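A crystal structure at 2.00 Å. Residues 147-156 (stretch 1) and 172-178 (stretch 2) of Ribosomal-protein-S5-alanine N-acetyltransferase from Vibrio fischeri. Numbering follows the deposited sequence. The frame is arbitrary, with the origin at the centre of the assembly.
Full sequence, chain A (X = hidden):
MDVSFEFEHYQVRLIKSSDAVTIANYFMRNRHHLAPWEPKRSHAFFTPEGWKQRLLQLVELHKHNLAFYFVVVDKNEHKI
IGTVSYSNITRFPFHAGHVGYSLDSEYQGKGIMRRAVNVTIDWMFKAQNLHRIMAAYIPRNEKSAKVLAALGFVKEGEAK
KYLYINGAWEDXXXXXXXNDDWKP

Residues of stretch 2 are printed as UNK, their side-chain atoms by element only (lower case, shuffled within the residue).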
# COMPACT_ATOMS: atom_id res chain seq x y z
N VAL A 147 -3.14 -9.01 -3.93
CA VAL A 147 -3.14 -8.91 -2.48
C VAL A 147 -1.74 -9.25 -1.96
O VAL A 147 -1.11 -8.44 -1.28
CB VAL A 147 -4.19 -9.84 -1.84
CG1 VAL A 147 -3.90 -10.05 -0.35
CG2 VAL A 147 -5.60 -9.27 -2.04
N LEU A 148 -1.26 -10.45 -2.30
CA LEU A 148 0.04 -10.93 -1.82
C LEU A 148 1.19 -10.01 -2.23
O LEU A 148 2.05 -9.70 -1.40
CB LEU A 148 0.30 -12.37 -2.29
CG LEU A 148 -0.67 -13.42 -1.71
CD1 LEU A 148 -0.46 -14.78 -2.35
CD2 LEU A 148 -0.53 -13.53 -0.21
N ALA A 149 1.18 -9.55 -3.47
CA ALA A 149 2.20 -8.62 -3.94
C ALA A 149 2.17 -7.33 -3.11
O ALA A 149 3.22 -6.81 -2.71
CB ALA A 149 2.01 -8.29 -5.43
N ALA A 150 0.97 -6.84 -2.83
CA ALA A 150 0.83 -5.57 -2.12
C ALA A 150 1.34 -5.66 -0.67
O ALA A 150 1.73 -4.65 -0.07
CB ALA A 150 -0.62 -5.09 -2.14
N LEU A 151 1.35 -6.88 -0.14
CA LEU A 151 1.74 -7.14 1.24
C LEU A 151 3.18 -7.58 1.37
O LEU A 151 3.64 -7.93 2.46
CB LEU A 151 0.79 -8.17 1.84
CG LEU A 151 -0.63 -7.62 1.98
CD1 LEU A 151 -1.52 -8.66 2.62
CD2 LEU A 151 -0.61 -6.36 2.82
N GLY A 152 3.90 -7.56 0.25
CA GLY A 152 5.31 -7.89 0.23
C GLY A 152 5.69 -9.36 0.32
O GLY A 152 6.81 -9.66 0.71
N PHE A 153 4.76 -10.27 -0.01
CA PHE A 153 5.08 -11.71 -0.15
C PHE A 153 5.98 -11.90 -1.36
O PHE A 153 5.78 -11.26 -2.38
CB PHE A 153 3.82 -12.55 -0.30
CG PHE A 153 3.10 -12.79 0.99
CD1 PHE A 153 2.39 -11.76 1.61
CD2 PHE A 153 3.11 -14.05 1.58
CE1 PHE A 153 1.72 -11.98 2.81
CE2 PHE A 153 2.44 -14.28 2.80
CZ PHE A 153 1.73 -13.25 3.41
N VAL A 154 6.98 -12.77 -1.22
CA VAL A 154 7.97 -12.98 -2.27
C VAL A 154 7.73 -14.37 -2.87
O VAL A 154 7.62 -15.36 -2.12
CB VAL A 154 9.41 -12.87 -1.70
CG1 VAL A 154 10.49 -13.24 -2.76
CG2 VAL A 154 9.66 -11.46 -1.19
N LYS A 155 7.62 -14.44 -4.19
CA LYS A 155 7.49 -15.73 -4.88
C LYS A 155 8.72 -16.61 -4.61
O LYS A 155 9.85 -16.19 -4.82
CB LYS A 155 7.31 -15.51 -6.40
CG LYS A 155 7.23 -16.82 -7.22
CD LYS A 155 7.14 -16.57 -8.74
CE LYS A 155 7.25 -17.87 -9.51
NZ LYS A 155 6.88 -17.70 -10.95
N GLU A 156 8.48 -17.84 -4.14
CA GLU A 156 9.54 -18.81 -3.88
C GLU A 156 9.67 -19.86 -4.97
O GLU A 156 10.70 -20.53 -5.06
CB GLU A 156 9.30 -19.51 -2.55
CG GLU A 156 9.41 -18.55 -1.39
CD GLU A 156 9.43 -19.24 -0.06
OE1 GLU A 156 8.86 -20.35 0.07
OE2 GLU A 156 9.99 -18.65 0.86
N UNK A 172 0.08 -24.07 -8.47
CA UNK A 172 0.06 -22.94 -7.54
C UNK A 172 1.41 -22.28 -7.44
O UNK A 172 2.44 -22.97 -7.41
c UNK A 172 -2.56 -24.58 -6.54
n UNK A 172 -3.79 -24.47 -5.94
n UNK A 172 -2.50 -23.07 -4.97
c UNK A 172 -3.73 -23.55 -5.00
c UNK A 172 -1.74 -23.70 -5.93
c UNK A 172 -0.29 -23.40 -6.12
N UNK A 173 1.39 -20.95 -7.36
CA UNK A 173 2.58 -20.18 -7.05
C UNK A 173 2.84 -20.26 -5.56
O UNK A 173 1.92 -20.09 -4.77
c UNK A 173 2.04 -18.57 -8.96
c UNK A 173 3.06 -19.15 -9.93
c UNK A 173 3.69 -17.91 -7.17
c UNK A 173 2.43 -18.69 -7.48
N UNK A 174 4.07 -20.54 -5.16
CA UNK A 174 4.40 -20.56 -3.73
C UNK A 174 5.03 -19.22 -3.36
O UNK A 174 5.94 -18.74 -4.04
c UNK A 174 6.19 -24.05 -3.86
c UNK A 174 3.78 -23.65 -3.33
c UNK A 174 5.02 -23.09 -3.98
c UNK A 174 5.37 -21.71 -3.39
N UNK A 175 4.53 -18.62 -2.30
CA UNK A 175 5.04 -17.33 -1.85
C UNK A 175 5.21 -17.32 -0.34
O UNK A 175 4.60 -18.14 0.38
o UNK A 175 2.96 -16.08 -1.43
c UNK A 175 3.69 -16.25 -3.72
c UNK A 175 4.13 -16.14 -2.27
N UNK A 176 6.03 -16.40 0.16
CA UNK A 176 6.15 -16.27 1.60
C UNK A 176 6.50 -14.85 2.01
O UNK A 176 6.97 -14.05 1.21
c UNK A 176 7.19 -17.25 2.14
o UNK A 176 8.47 -16.75 1.84
N UNK A 177 6.24 -14.54 3.27
CA UNK A 177 6.76 -13.34 3.89
C UNK A 177 7.51 -13.77 5.15
O UNK A 177 7.00 -14.57 5.93
c UNK A 177 5.61 -12.39 4.23
c UNK A 177 6.09 -10.99 4.60
n UNK A 177 4.34 -7.63 5.01
c UNK A 177 5.43 -8.64 5.10
c UNK A 177 4.91 -10.05 4.84
N UNK A 178 8.71 -13.21 5.32
CA UNK A 178 9.64 -13.59 6.40
C UNK A 178 9.77 -12.40 7.34
O UNK A 178 9.97 -11.26 6.92
c UNK A 178 10.93 -15.34 5.05
c UNK A 178 11.04 -13.99 5.81
c UNK A 178 12.09 -15.62 4.06
c UNK A 178 12.12 -14.08 6.89

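Position 172 carries one carbon and then a five-membered ring of three carbons and two nitrogens. It lies out of reach of stretch 1. The residue is His 172.

Position 173 has four side-chain carbons, forked at the first, with one arm two carbons long. The short arm lies 3.7 Å from CG of Lys 155. A fork at CB with unequal arms identifies Ile 173, and the short arm is CG2.

Position 174 also has four carbons, but the fork comes at the second. This is Leu 174. Its CA-to-CB bond points sideways, and its side chain makes no close contact with stretch 1. Its backbone does the work: Glu 156 N donates to Leu 174 O at 2.7 Å.

Position 175 has one carbon that carries one oxygen and one carbon. The oxygen is 3.6 Å from CD2 of Phe 153 and 3.8 Å from CD1 of Leu 148. The methyl carbon is 4.0 Å from CA of Lys 155. The residue is Thr 175. Its OG1 sits among nonpolar atoms here, but it is hydrogen-bonded elsewhere in the structure.

Position 176 has one carbon and then one oxygen. The oxygen lies 2.6 Å from OE2 of Glu 156. The residue is Ser 176, and its OG donates a hydrogen bond to that carboxylate oxygen.

Position 177 has four carbons in a row ending in nitrogen. The nitrogen is 2.7 Å from O of Leu 151. The residue is Lys 177. Every chi angle is t, so the extended chain carries NZ to Leu 151 O, where it donates a hydrogen bond just past the helix. Nearer the backbone, CB of Lys 177 lies over a face of the Phe 153 ring, 3.8 Å from the centroid, in a CH-pi contact.

Position 178 has four carbons, forked at the first, with one arm two carbons long. It makes no close contact with stretch 1. The residue is Ile 178.

The contact is an antiparallel strand pairing with side-chain additions. Val 154 and Ser 176 form a hydrogen-bonded pair: Val 154 N donates to Ser 176 O at 2.7 Å, and Ser 176 N donates to Val 154 O at 3.0 Å. Lys 155 and Thr 175 form the next, non-hydrogen-bonded pair. Their side chains share one face of the sheet, while those of Val 154 and Ser 176 take the other. Lys 177 ties the strand to the turn after the helix, and Ser 176 to Glu 156 adds a polar link.

Stretch 2 (172-178) HILTSKI
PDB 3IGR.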